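Local coordinates for aminotransferase (Paracoccus denitrificans, PDB 4GRX), which probably catalyses pyridoxal phosphate-dependent transfer of amino groups between amines and carbonyl acceptors, as an omega-aminotransferase of class III, at residues Lys152-Thr157 against Asp227-Phe232; Ala207-Arg212 against Pro245-Tyr250; Cys193-Arg198 against Ile381-Gly386. All blocks are in the same frame, centred on the assembly; numbering follows the deposited sequence.

Contact 1. Residues Lys152-Thr157 against Asp227-Phe232; sequences KRKILT and DTIAGF
Lys154 and Thr228 meet twice, through main chain and side chains. Thr228 O accepts from Lys154 N at 2.7 Å, in the carbonyl plane, and from Arg153 N at 3.1 Å, from above that plane. Lys154 O receives Ala230 N at 2.7 Å and, weakly, Gly231 N at 3.4 Å; this shared acceptor marks a beta bulge, past which Leu156 N binds Gly231 O at 2.9 Å and parallel pairing resumes. Lys154 lies alongside Thr228, its NZ meeting Thr228 OG1 at 2.8 Å and salt-bridging Glu224; OG1 is also hydrogen-bonded to Gly225 O and Glu224 O. The Lys152 chain bends at its end (chi4 83°), where NZ is shared among Ala226 O, Ile229 O (2.9 Å) and Asp262 O. Ala230 O accepts from His144 NE2, Arg153 O from Trp141 NE1. Arg153 NH1 hydrogen-bonds Phe181 O of the second subunit, and its guanidinium makes a cation-pi contact with Trp141. Leu156 crosses Ile229 at about a right angle, CG against CG2 at 3.7 Å. Both strands belong to the seven-stranded sheet at the heart of the fold type I large domain, 154-158 between 229-234 and 188-191; helix 129-146 packs on Ile155, and helix 250-260 on Phe232, on the other face.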
ATOM      1  N   LYS A 152     -14.476   7.305  20.351  1.00 24.40           N
ATOM      2  CA  LYS A 152     -14.088   5.888  20.379  1.00 23.47           C
ATOM      3  C   LYS A 152     -13.035   5.590  19.322  1.00 22.35           C
ATOM      4  O   LYS A 152     -13.348   5.029  18.260  1.00 22.56           O
ATOM      5  CB  LYS A 152     -15.302   4.984  20.196  1.00 23.98           C
ATOM      6  CG  LYS A 152     -15.090   3.556  20.670  1.00 23.55           C
ATOM      7  CD  LYS A 152     -16.434   2.846  20.822  1.00 24.34           C
ATOM      8  CE  LYS A 152     -16.276   1.338  20.968  1.00 24.05           C
ATOM      9  NZ  LYS A 152     -15.971   0.914  22.359  1.00 23.75           N
ATOM     10  N   ARG A 153     -11.789   5.949  19.630  1.00 21.01           N
ATOM     11  CA  ARG A 153     -10.730   5.960  18.632  1.00 19.88           C
ATOM     12  C   ARG A 153      -9.475   5.173  18.986  1.00 19.38           C
ATOM     13  O   ARG A 153      -8.729   4.766  18.079  1.00 19.29           O
ATOM     14  CB  ARG A 153     -10.350   7.394  18.320  1.00 19.54           C
ATOM     15  CG  ARG A 153     -11.463   8.182  17.662  1.00 19.91           C
ATOM     16  CD  ARG A 153     -11.008   9.598  17.384  1.00 19.72           C
ATOM     17  NE  ARG A 153      -9.960   9.650  16.382  1.00 19.28           N
ATOM     18  CZ  ARG A 153     -10.164   9.538  15.071  1.00 19.77           C
ATOM     19  NH1 ARG A 153     -11.389   9.357  14.591  1.00 20.65           N
ATOM     20  NH2 ARG A 153      -9.141   9.603  14.229  1.00 19.44           N
ATOM     21  N   LYS A 154      -9.230   4.960  20.282  1.00 19.20           N
ATOM     22  CA  LYS A 154      -7.989   4.288  20.731  1.00 18.63           C
ATOM     23  C   LYS A 154      -7.856   2.879  20.155  1.00 18.32           C
ATOM     24  O   LYS A 154      -8.853   2.210  19.924  1.00 18.73           O
ATOM     25  CB  LYS A 154      -7.866   4.270  22.261  1.00 18.73           C
ATOM     26  CG  LYS A 154      -7.674   5.653  22.875  1.00 18.82           C
ATOM     27  CD  LYS A 154      -8.031   5.694  24.351  1.00 19.43           C
ATOM     28  CE  LYS A 154      -8.072   7.136  24.856  1.00 20.09           C
ATOM     29  NZ  LYS A 154      -8.651   7.270  26.224  1.00 20.66           N
ATOM     30  N   ILE A 155      -6.617   2.448  19.911  1.00 17.99           N
ATOM     31  CA  ILE A 155      -6.328   1.141  19.311  0.88 17.78           C
ATOM     32  C   ILE A 155      -5.410   0.347  20.236  1.00 18.16           C
ATOM     33  O   ILE A 155      -4.299   0.799  20.564  1.00 17.94           O
ATOM     34  CB  ILE A 155      -5.689   1.278  17.899  0.88 17.01           C
ATOM     35  CG1 ILE A 155      -6.639   1.958  16.904  0.83 16.92           C
ATOM     36  CG2 ILE A 155      -5.235  -0.073  17.365  0.83 16.93           C
ATOM     37  CD1 ILE A 155      -7.927   1.209  16.622  0.88 17.26           C
ATOM     38  N   LEU A 156      -5.871  -0.841  20.637  1.00 18.86           N
ATOM     39  CA  LEU A 156      -5.083  -1.736  21.497  1.00 18.98           C
ATOM     40  C   LEU A 156      -4.343  -2.788  20.690  1.00 18.79           C
ATOM     41  O   LEU A 156      -4.951  -3.498  19.893  1.00 18.59           O
ATOM     42  CB  LEU A 156      -5.980  -2.425  22.526  1.00 19.70           C
ATOM     43  CG  LEU A 156      -7.027  -1.578  23.258  1.00 20.29           C
ATOM     44  CD1 LEU A 156      -7.877  -2.434  24.184  1.00 21.17           C
ATOM     45  CD2 LEU A 156      -6.368  -0.461  24.060  1.00 20.37           C
ATOM     46  N   THR A 157      -3.025  -2.863  20.896  1.00 18.99           N
ATOM     47  CA  THR A 157      -2.177  -3.942  20.346  1.00 18.94           C
ATOM     48  C   THR A 157      -1.229  -4.465  21.421  1.00 19.81           C
ATOM     49  O   THR A 157      -1.352  -4.081  22.587  1.00 20.64           O
ATOM     50  CB  THR A 157      -1.406  -3.524  19.073  1.00 18.21           C
ATOM     51  OG1 THR A 157      -0.667  -2.320  19.295  1.00 17.53           O
ATOM     52  CG2 THR A 157      -2.364  -3.305  17.903  1.00 18.17           C
ATOM     53  N   ASP A 227     -15.589   3.724  26.014  1.00 23.78           N
ATOM     54  CA  ASP A 227     -16.098   4.672  25.026  1.00 23.75           C
ATOM     55  C   ASP A 227     -15.009   5.393  24.274  1.00 22.94           C
ATOM     56  O   ASP A 227     -15.315   6.133  23.332  1.00 23.12           O
ATOM     57  CB  ASP A 227     -17.009   5.714  25.665  1.00 24.73           C
ATOM     58  CG  ASP A 227     -18.336   5.136  26.108  1.00 26.36           C
ATOM     59  OD1 ASP A 227     -18.605   3.942  25.822  1.00 26.44           O
ATOM     60  OD2 ASP A 227     -19.114   5.877  26.749  1.00 27.43           O
ATOM     61  N   THR A 228     -13.750   5.202  24.674  1.00 22.12           N
ATOM     62  CA  THR A 228     -12.634   5.807  23.940  1.00 21.30           C
ATOM     63  C   THR A 228     -11.793   4.785  23.161  1.00 20.86           C
ATOM     64  O   THR A 228     -10.843   5.167  22.461  1.00 19.86           O
ATOM     65  CB  THR A 228     -11.720   6.663  24.848  1.00 21.21           C
ATOM     66  OG1 THR A 228     -10.976   5.816  25.736  1.00 21.34           O
ATOM     67  CG2 THR A 228     -12.527   7.685  25.643  1.00 21.54           C
ATOM     68  N   ILE A 229     -12.156   3.496  23.259  1.00 21.28           N
ATOM     69  CA  ILE A 229     -11.368   2.441  22.616  1.00 20.64           C
ATOM     70  C   ILE A 229     -12.096   1.823  21.440  1.00 20.81           C
ATOM     71  O   ILE A 229     -13.177   1.261  21.601  1.00 22.07           O
ATOM     72  CB  ILE A 229     -10.944   1.346  23.609  1.00 20.78           C
ATOM     73  CG1 ILE A 229      -9.973   1.927  24.633  1.00 20.24           C
ATOM     74  CG2 ILE A 229     -10.289   0.186  22.873  1.00 20.40           C
ATOM     75  CD1 ILE A 229     -10.099   1.283  25.996  1.00 20.80           C
ATOM     76  N   ALA A 230     -11.469   1.907  20.270  1.00 20.03           N
ATOM     77  CA  ALA A 230     -12.095   1.569  18.992  1.00 20.10           C
ATOM     78  C   ALA A 230     -11.880   0.126  18.565  1.00 20.30           C
ATOM     79  O   ALA A 230     -12.705  -0.426  17.824  1.00 21.00           O
ATOM     80  CB  ALA A 230     -11.600   2.508  17.903  1.00 19.34           C
ATOM     81  N   GLY A 231     -10.778  -0.477  19.013  1.00 19.79           N
ATOM     82  CA  GLY A 231     -10.436  -1.826  18.593  1.00 20.07           C
ATOM     83  C   GLY A 231      -9.253  -2.468  19.301  1.00 20.03           C
ATOM     84  O   GLY A 231      -8.492  -1.803  20.013  1.00 19.51           O
ATOM     85  N   PHE A 232      -9.123  -3.781  19.088  1.00 20.42           N
ATOM     86  CA  PHE A 232      -8.028  -4.604  19.601  1.00 19.97           C
ATOM     87  C   PHE A 232      -7.570  -5.493  18.459  1.00 19.92           C
ATOM     88  O   PHE A 232      -8.348  -6.299  17.924  1.00 20.79           O
ATOM     89  CB  PHE A 232      -8.525  -5.470  20.770  1.00 20.77           C
ATOM     90  CG  PHE A 232      -7.529  -6.496  21.263  1.00 20.95           C
ATOM     91  CD1 PHE A 232      -7.409  -7.737  20.644  1.00 21.51           C
ATOM     92  CD2 PHE A 232      -6.730  -6.235  22.374  1.00 20.83           C
ATOM     93  CE1 PHE A 232      -6.498  -8.687  21.107  1.00 21.75           C
ATOM     94  CE2 PHE A 232      -5.824  -7.173  22.842  1.00 21.13           C
ATOM     95  CZ  PHE A 232      -5.699  -8.403  22.201  1.00 21.58           C
TER

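Contact 2. Residues Ala207-Arg212 against Pro245-Tyr250; sequences AQFVAR and PPAKGY
Val210 carries the apolar packing, wedging its two methyl groups against the turn Ala247-Tyr250. CG2, anti to the carbonyl carbon, meets the CB of Ala247 at 3.6 Å, while CG1, anti to the backbone N (chi1 166°), faces Gly249 and comes to 3.9 Å from the CA of Tyr250. One helical position earlier, Phe209 presents the edge of its ring: CD2 lies 3.8 Å from Ala247 CB, which sits near the ring plane. The Ala247 methyl thus touches both Phe209 and Val210. A second kind of contact is methyl against carbonyl oxygen: Val210 CG2 approaches Lys248 O at 3.2 Å, and CG1 approaches Gly249 O at 3.6 Å. Polar ties come from around the pair, with Glu206 OE2 accepting from Lys248 N and Arg158 binding the Tyr250 hydroxyl. Inside the turn, Tyr250 N bonds to Ala247 O at 3.1 Å, closing a type II beta turn whose third residue, Gly249, has a positive phi of 85°. Gly249 also takes the N-cap position of helix 250-260. Helix 206-224 thereby packs on the type II turn that leads into helix 250-260, in the connection following sheet strand 229-234.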
ATOM      1  N   ALA A 207      -0.881 -20.243  33.723  1.00 36.24           N
ATOM      2  CA  ALA A 207      -2.281 -19.859  34.022  1.00 35.09           C
ATOM      3  C   ALA A 207      -2.378 -18.534  34.795  1.00 34.08           C
ATOM      4  O   ALA A 207      -3.257 -17.698  34.518  1.00 33.33           O
ATOM      5  CB  ALA A 207      -2.990 -20.967  34.782  1.00 35.88           C
ATOM      6  N   GLN A 208      -1.470 -18.353  35.752  1.00 33.97           N
ATOM      7  CA  GLN A 208      -1.364 -17.102  36.503  1.00 33.31           C
ATOM      8  C   GLN A 208      -0.906 -15.954  35.601  1.00 31.66           C
ATOM      9  O   GLN A 208      -1.388 -14.831  35.723  1.00 31.36           O
ATOM     10  CB  GLN A 208      -0.414 -17.258  37.693  1.00 34.31           C
ATOM     11  CG  GLN A 208      -0.935 -18.121  38.835  1.00 35.52           C
ATOM     12  CD  GLN A 208       0.167 -18.540  39.780  1.00 36.74           C
ATOM     13  OE1 GLN A 208       1.353 -18.416  39.470  1.00 36.48           O
ATOM     14  NE2 GLN A 208      -0.215 -19.050  40.936  1.00 38.24           N
ATOM     15  N   PHE A 209       0.012 -16.253  34.690  1.00 30.60           N
ATOM     16  CA  PHE A 209       0.425 -15.310  33.672  1.00 28.86           C
ATOM     17  C   PHE A 209      -0.738 -14.871  32.778  1.00 27.74           C
ATOM     18  O   PHE A 209      -0.885 -13.676  32.511  1.00 26.92           O
ATOM     19  CB  PHE A 209       1.550 -15.919  32.833  1.00 28.60           C
ATOM     20  CG  PHE A 209       2.034 -15.032  31.726  1.00 27.28           C
ATOM     21  CD1 PHE A 209       2.736 -13.865  32.003  1.00 26.94           C
ATOM     22  CD2 PHE A 209       1.800 -15.368  30.392  1.00 26.71           C
ATOM     23  CE1 PHE A 209       3.200 -13.051  30.975  1.00 25.87           C
ATOM     24  CE2 PHE A 209       2.256 -14.550  29.357  1.00 25.63           C
ATOM     25  CZ  PHE A 209       2.966 -13.399  29.651  1.00 25.16           C
ATOM     26  N   VAL A 210      -1.548 -15.826  32.310  1.00 27.90           N
ATOM     27  CA  VAL A 210      -2.689 -15.507  31.447  1.00 27.24           C
ATOM     28  C   VAL A 210      -3.736 -14.700  32.208  1.00 27.55           C
ATOM     29  O   VAL A 210      -4.327 -13.762  31.657  1.00 26.68           O
ATOM     30  CB  VAL A 210      -3.330 -16.754  30.792  1.00 27.68           C
ATOM     31  CG1 VAL A 210      -4.704 -16.418  30.204  1.00 27.09           C
ATOM     32  CG2 VAL A 210      -2.411 -17.314  29.711  1.00 27.15           C
ATOM     33  N   ALA A 211      -3.943 -15.043  33.477  1.00 28.86           N
ATOM     34  CA  ALA A 211      -4.852 -14.261  34.312  1.00 29.46           C
ATOM     35  C   ALA A 211      -4.355 -12.817  34.535  1.00 29.11           C
ATOM     36  O   ALA A 211      -5.167 -11.883  34.542  1.00 28.71           O
ATOM     37  CB  ALA A 211      -5.124 -14.965  35.626  1.00 30.77           C
ATOM     38  N   ARG A 212      -3.035 -12.632  34.671  1.00 29.28           N
ATOM     39  CA  ARG A 212      -2.464 -11.289  34.831  1.00 29.07           C
ATOM     40  C   ARG A 212      -2.694 -10.450  33.591  1.00 28.53           C
ATOM     41  O   ARG A 212      -3.001  -9.266  33.705  1.00 28.33           O
ATOM     42  CB  ARG A 212      -0.982 -11.311  35.206  1.00 29.08           C
ATOM     43  CG  ARG A 212      -0.318  -9.936  35.194  1.00 28.58           C
ATOM     44  CD  ARG A 212       0.962  -9.851  36.025  1.00 29.67           C
ATOM     45  NE  ARG A 212       2.013 -10.803  35.617  1.00 29.99           N
ATOM     46  CZ  ARG A 212       2.879 -10.606  34.621  1.00 29.05           C
ATOM     47  NH1 ARG A 212       2.822  -9.486  33.915  1.00 27.59           N
ATOM     48  NH2 ARG A 212       3.800 -11.535  34.327  1.00 29.39           N
ATOM     49  N   PRO A 245       4.162 -17.817  19.978  1.00 28.64           N
ATOM     50  CA  PRO A 245       2.847 -18.435  20.210  1.00 28.99           C
ATOM     51  C   PRO A 245       2.281 -17.911  21.506  1.00 28.96           C
ATOM     52  O   PRO A 245       3.031 -17.740  22.462  1.00 29.81           O
ATOM     53  CB  PRO A 245       3.175 -19.928  20.365  1.00 30.00           C
ATOM     54  CG  PRO A 245       4.490 -20.094  19.697  1.00 30.62           C
ATOM     55  CD  PRO A 245       5.238 -18.827  19.978  1.00 29.72           C
ATOM     56  N   PRO A 246       0.970 -17.667  21.560  1.00 28.67           N
ATOM     57  CA  PRO A 246       0.400 -17.115  22.792  1.00 28.56           C
ATOM     58  C   PRO A 246       0.443 -18.125  23.928  1.00 29.90           C
ATOM     59  O   PRO A 246       0.383 -19.330  23.686  1.00 30.75           O
ATOM     60  CB  PRO A 246      -1.045 -16.826  22.412  1.00 28.02           C
ATOM     61  CG  PRO A 246      -1.340 -17.792  21.317  1.00 28.86           C
ATOM     62  CD  PRO A 246      -0.057 -18.018  20.571  1.00 28.84           C
ATOM     63  N   ALA A 247       0.551 -17.630  25.157  1.00 30.23           N
ATOM     64  CA  ALA A 247       0.390 -18.462  26.346  1.00 31.44           C
ATOM     65  C   ALA A 247      -0.965 -19.164  26.313  1.00 32.16           C
ATOM     66  O   ALA A 247      -1.941 -18.600  25.813  1.00 31.06           O
ATOM     67  CB  ALA A 247       0.516 -17.607  27.595  1.00 31.18           C
ATOM     68  N   LYS A 248      -1.025 -20.386  26.847  1.00 34.21           N
ATOM     69  CA  LYS A 248      -2.241 -21.217  26.785  1.00 35.28           C
ATOM     70  C   LYS A 248      -3.461 -20.550  27.405  1.00 34.40           C
ATOM     71  O   LYS A 248      -3.421 -20.174  28.569  1.00 34.65           O
ATOM     72  CB  LYS A 248      -2.022 -22.586  27.439  1.00 37.99           C
ATOM     73  CG  LYS A 248      -3.312 -23.408  27.505  1.00 40.95           C
ATOM     74  CD  LYS A 248      -3.131 -24.827  28.033  1.00 43.65           C
ATOM     75  CE  LYS A 248      -2.146 -25.629  27.182  1.00 45.55           C
ATOM     76  NZ  LYS A 248      -2.469 -25.605  25.722  1.00 45.81           N
ATOM     77  N   GLY A 249      -4.536 -20.422  26.622  1.00 33.46           N
ATOM     78  CA  GLY A 249      -5.798 -19.862  27.105  1.00 32.43           C
ATOM     79  C   GLY A 249      -5.869 -18.346  27.057  1.00 31.12           C
ATOM     80  O   GLY A 249      -6.820 -17.735  27.562  1.00 31.78           O
ATOM     81  N   TYR A 250      -4.883 -17.724  26.424  1.00 29.39           N
ATOM     82  CA  TYR A 250      -4.860 -16.269  26.286  1.00 27.64           C
ATOM     83  C   TYR A 250      -6.108 -15.715  25.619  1.00 27.22           C
ATOM     84  O   TYR A 250      -6.790 -14.849  26.190  1.00 27.23           O
ATOM     85  CB  TYR A 250      -3.622 -15.834  25.515  1.00 26.28           C
ATOM     86  CG  TYR A 250      -3.513 -14.366  25.179  1.00 24.92           C
ATOM     87  CD1 TYR A 250      -3.195 -13.422  26.160  1.00 24.60           C
ATOM     88  CD2 TYR A 250      -3.678 -13.919  23.862  1.00 24.06           C
ATOM     89  CE1 TYR A 250      -3.040 -12.074  25.846  1.00 23.52           C
ATOM     90  CE2 TYR A 250      -3.544 -12.569  23.537  1.00 23.09           C
ATOM     91  CZ  TYR A 250      -3.214 -11.654  24.529  1.00 22.72           C
ATOM     92  OH  TYR A 250      -3.068 -10.330  24.215  1.00 21.55           O
TER

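Contact 3. Residues Cys193-Arg198 against Ile381-Gly386; sequences CPHYWR and IGEYRG
A partly buried histidine-carboxylate hydrogen bond links the segment following strand 188-191 of the seven-stranded sheet to strand 381-387, the edge of a separate three-stranded sheet. His195 and Glu383 reach toward each other tip to tip: NE2 donates to OE2 at 2.8 Å, nearly straight at 163°, within the imidazole plane and on the syn lone pair. Glu383 CG sits between the backbone N and the carbonyl carbon (chi1 78°), and the chain runs extended from there to the carboxylate. Arg385, two residues along the strand, grips the same OE2 through NH1 at 2.9 Å, from the anti side, completing a salt bridge. The Arg385 and His195 side chains cross at about a right angle, so that CE1 of His195 lies over one face of the guanidinium, 3.6 Å from NH1. Trp197 and Glu383 slide past each other in opposite directions, the carboxylate stacked over one indole face, offset toward its rim, with planes 23° apart. Glu383 OE1 lies 3.3 Å from Trp197 CG, and Glu383 CB makes a CH-pi contact 4.1 Å from the centroid of the five-membered ring. Trp197 CZ2 rests on Gly382 CA at 3.9 Å. Arg385 is further held by Glu394, Val243 O and Gly242 O, and Arg198 forms its own salt bridge with Glu394. Gripped by two donors, Glu383 OE2 probably belongs to an ionised carboxylate, which would favour a proton on His195 NE2.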
ATOM      1  N   CYS A 193       3.115  -8.451  26.003  1.00 25.78           N
ATOM      2  CA  CYS A 193       3.190  -9.524  25.045  1.00 26.38           C
ATOM      3  C   CYS A 193       3.006 -10.879  25.769  1.00 27.49           C
ATOM      4  O   CYS A 193       3.710 -11.144  26.744  1.00 28.02           O
ATOM      5  CB  CYS A 193       4.546  -9.461  24.353  1.00 26.82           C
ATOM      6  SG  CYS A 193       4.884 -10.916  23.351  1.00 29.49           S
ATOM      7  N   PRO A 194       2.068 -11.737  25.297  1.00 27.13           N
ATOM      8  CA  PRO A 194       1.801 -13.018  25.976  1.00 27.59           C
ATOM      9  C   PRO A 194       2.884 -14.086  25.742  1.00 28.30           C
ATOM     10  O   PRO A 194       2.578 -15.233  25.418  1.00 29.90           O
ATOM     11  CB  PRO A 194       0.443 -13.452  25.403  1.00 27.54           C
ATOM     12  CG  PRO A 194       0.354 -12.780  24.068  1.00 26.79           C
ATOM     13  CD  PRO A 194       1.150 -11.503  24.161  1.00 26.32           C
ATOM     14  N   HIS A 195       4.140 -13.695  25.928  1.00 27.38           N
ATOM     15  CA  HIS A 195       5.295 -14.563  25.799  1.00 26.80           C
ATOM     16  C   HIS A 195       5.671 -14.965  27.184  1.00 27.38           C
ATOM     17  O   HIS A 195       6.329 -14.219  27.918  1.00 27.68           O
ATOM     18  CB  HIS A 195       6.430 -13.797  25.122  1.00 26.24           C
ATOM     19  CG  HIS A 195       7.632 -14.643  24.755  1.00 27.07           C
ATOM     20  ND1 HIS A 195       8.744 -14.114  24.209  1.00 27.04           N
ATOM     21  CD2 HIS A 195       7.877 -16.008  24.893  1.00 27.99           C
ATOM     22  CE1 HIS A 195       9.643 -15.089  23.984  1.00 27.95           C
ATOM     23  NE2 HIS A 195       9.114 -16.246  24.403  1.00 28.56           N
ATOM     24  N   TYR A 196       5.242 -16.159  27.560  1.00 27.75           N
ATOM     25  CA  TYR A 196       5.371 -16.633  28.929  1.00 28.41           C
ATOM     26  C   TYR A 196       6.829 -16.731  29.386  1.00 29.46           C
ATOM     27  O   TYR A 196       7.170 -16.300  30.481  1.00 30.10           O
ATOM     28  CB  TYR A 196       4.612 -17.959  29.098  1.00 28.73           C
ATOM     29  CG  TYR A 196       4.781 -18.572  30.451  1.00 29.76           C
ATOM     30  CD1 TYR A 196       5.334 -19.857  30.599  1.00 30.88           C
ATOM     31  CD2 TYR A 196       4.416 -17.868  31.599  1.00 29.57           C
ATOM     32  CE1 TYR A 196       5.509 -20.417  31.856  1.00 31.88           C
ATOM     33  CE2 TYR A 196       4.587 -18.414  32.855  1.00 30.84           C
ATOM     34  CZ  TYR A 196       5.133 -19.685  32.975  1.00 32.06           C
ATOM     35  OH  TYR A 196       5.292 -20.206  34.226  1.00 33.51           O
ATOM     36  N   TRP A 197       7.686 -17.262  28.525  1.00 29.97           N
ATOM     37  CA  TRP A 197       9.097 -17.453  28.825  1.00 30.98           C
ATOM     38  C   TRP A 197       9.794 -16.149  29.110  1.00 31.12           C
ATOM     39  O   TRP A 197      10.630 -16.073  30.002  1.00 31.95           O
ATOM     40  CB  TRP A 197       9.752 -18.184  27.665  1.00 30.98           C
ATOM     41  CG  TRP A 197      11.224 -18.473  27.840  1.00 32.01           C
ATOM     42  CD1 TRP A 197      11.798 -19.573  28.453  1.00 33.40           C
ATOM     43  CD2 TRP A 197      12.367 -17.669  27.356  1.00 31.78           C
ATOM     44  NE1 TRP A 197      13.162 -19.502  28.399  1.00 34.38           N
ATOM     45  CE2 TRP A 197      13.570 -18.390  27.762  1.00 33.40           C
ATOM     46  CE3 TRP A 197      12.503 -16.466  26.664  1.00 30.69           C
ATOM     47  CZ2 TRP A 197      14.845 -17.917  27.481  1.00 33.99           C
ATOM     48  CZ3 TRP A 197      13.797 -15.996  26.384  1.00 31.13           C
ATOM     49  CH2 TRP A 197      14.936 -16.708  26.781  1.00 32.76           C
ATOM     50  N   ARG A 198       9.464 -15.103  28.361  1.00 30.71           N
ATOM     51  CA  ARG A 198      10.112 -13.817  28.569  1.00 31.48           C
ATOM     52  C   ARG A 198       9.504 -13.027  29.730  1.00 31.42           C
ATOM     53  O   ARG A 198      10.233 -12.494  30.562  1.00 31.77           O
ATOM     54  CB  ARG A 198      10.125 -12.979  27.284  1.00 31.35           C
ATOM     55  CG  ARG A 198      10.725 -11.584  27.454  1.00 32.24           C
ATOM     56  CD  ARG A 198      11.432 -11.068  26.191  1.00 33.22           C
ATOM     57  NE  ARG A 198      12.807 -11.573  26.126  1.00 35.49           N
ATOM     58  CZ  ARG A 198      13.328 -12.246  25.097  1.00 36.19           C
ATOM     59  NH1 ARG A 198      12.606 -12.482  23.987  1.00 34.99           N
ATOM     60  NH2 ARG A 198      14.589 -12.672  25.177  1.00 37.07           N
ATOM     61  N   ILE A 381      21.311 -21.300  23.425  1.00 34.78           N
ATOM     62  CA  ILE A 381      19.921 -21.193  23.021  1.00 33.61           C
ATOM     63  C   ILE A 381      19.103 -21.250  24.292  1.00 34.24           C
ATOM     64  O   ILE A 381      19.235 -22.188  25.072  1.00 35.28           O
ATOM     65  CB  ILE A 381      19.493 -22.349  22.090  1.00 33.27           C
ATOM     66  CG1 ILE A 381      20.280 -22.325  20.763  1.00 32.83           C
ATOM     67  CG2 ILE A 381      17.987 -22.330  21.863  1.00 32.46           C
ATOM     68  CD1 ILE A 381      20.419 -20.961  20.109  1.00 31.70           C
ATOM     69  N   GLY A 382      18.269 -20.238  24.504  1.00 33.93           N
ATOM     70  CA  GLY A 382      17.431 -20.149  25.696  1.00 34.39           C
ATOM     71  C   GLY A 382      16.205 -21.031  25.616  1.00 34.36           C
ATOM     72  O   GLY A 382      15.795 -21.611  26.613  1.00 35.22           O
ATOM     73  N   GLU A 383      15.622 -21.123  24.423  1.00 33.55           N
ATOM     74  CA  GLU A 383      14.402 -21.894  24.179  1.00 33.46           C
ATOM     75  C   GLU A 383      14.165 -22.031  22.680  1.00 32.73           C
ATOM     76  O   GLU A 383      14.741 -21.290  21.870  1.00 32.21           O
ATOM     77  CB  GLU A 383      13.181 -21.220  24.824  1.00 33.51           C
ATOM     78  CG  GLU A 383      12.630 -20.018  24.053  1.00 32.84           C
ATOM     79  CD  GLU A 383      11.238 -19.589  24.485  1.00 33.04           C
ATOM     80  OE1 GLU A 383      10.566 -20.320  25.242  1.00 33.99           O
ATOM     81  OE2 GLU A 383      10.807 -18.500  24.073  1.00 32.65           O
ATOM     82  N   TYR A 384      13.318 -22.985  22.315  1.00 33.00           N
ATOM     83  CA  TYR A 384      12.755 -23.033  20.972  1.00 32.38           C
ATOM     84  C   TYR A 384      11.247 -22.879  21.146  1.00 32.09           C
ATOM     85  O   TYR A 384      10.728 -23.132  22.231  1.00 32.64           O
ATOM     86  CB  TYR A 384      13.102 -24.346  20.251  1.00 32.94           C
ATOM     87  CG  TYR A 384      12.327 -25.530  20.765  1.00 34.02           C
ATOM     88  CD1 TYR A 384      12.818 -26.305  21.831  1.00 35.07           C
ATOM     89  CD2 TYR A 384      11.083 -25.866  20.210  1.00 33.88           C
ATOM     90  CE1 TYR A 384      12.101 -27.387  22.315  1.00 35.93           C
ATOM     91  CE2 TYR A 384      10.357 -26.946  20.694  1.00 34.90           C
ATOM     92  CZ  TYR A 384      10.875 -27.702  21.739  1.00 35.84           C
ATOM     93  OH  TYR A 384      10.156 -28.769  22.207  1.00 36.94           O
ATOM     94  N   ARG A 385      10.560 -22.463  20.083  1.00 31.40           N
ATOM     95  CA  ARG A 385       9.128 -22.169  20.134  1.00 31.32           C
ATOM     96  C   ARG A 385       8.551 -22.024  18.728  1.00 31.05           C
ATOM     97  O   ARG A 385       9.268 -21.744  17.762  1.00 30.75           O
ATOM     98  CB  ARG A 385       8.856 -20.883  20.931  1.00 30.88           C
ATOM     99  CG  ARG A 385       9.621 -19.677  20.414  1.00 30.13           C
ATOM    100  CD  ARG A 385       9.214 -18.359  21.062  1.00 30.00           C
ATOM    101  NE  ARG A 385       9.846 -17.287  20.297  1.00 29.29           N
ATOM    102  CZ  ARG A 385      10.991 -16.688  20.622  1.00 29.40           C
ATOM    103  NH1 ARG A 385      11.638 -16.998  21.734  1.00 29.89           N
ATOM    104  NH2 ARG A 385      11.489 -15.764  19.821  1.00 29.16           N
ATOM    105  N   GLY A 386       7.240 -22.210  18.634  1.00 31.33           N
ATOM    106  CA  GLY A 386       6.525 -22.036  17.389  1.00 31.21           C
ATOM    107  C   GLY A 386       5.499 -23.126  17.199  1.00 32.02           C
ATOM    108  O   GLY A 386       5.078 -23.781  18.155  1.00 32.40           O
TER

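The segments follow one another as 152-157, 193-198, 207-212, 227-232, 245-250 and 381-386: contact 1 alternates with each of the others, and contact 2 is nested inside the loop closed by contact 3. Contact 1 lies within the seven-stranded sheet. Its centre is about 22 Å from that of contact 2, which it touches where Phe232 packs on Tyr250, and about 28 Å from that of contact 3. Contacts 2 and 3, centres about 13 Å apart, join through a probable hydrogen bond from Ala247 N to Pro194 O. They lie in the connections after strands 188-191 and 229-234; contact 3 ties the first of these to the three-stranded sheet, whose Arg385 side chain is about 12 Å from the bound delta-amino valeric acid.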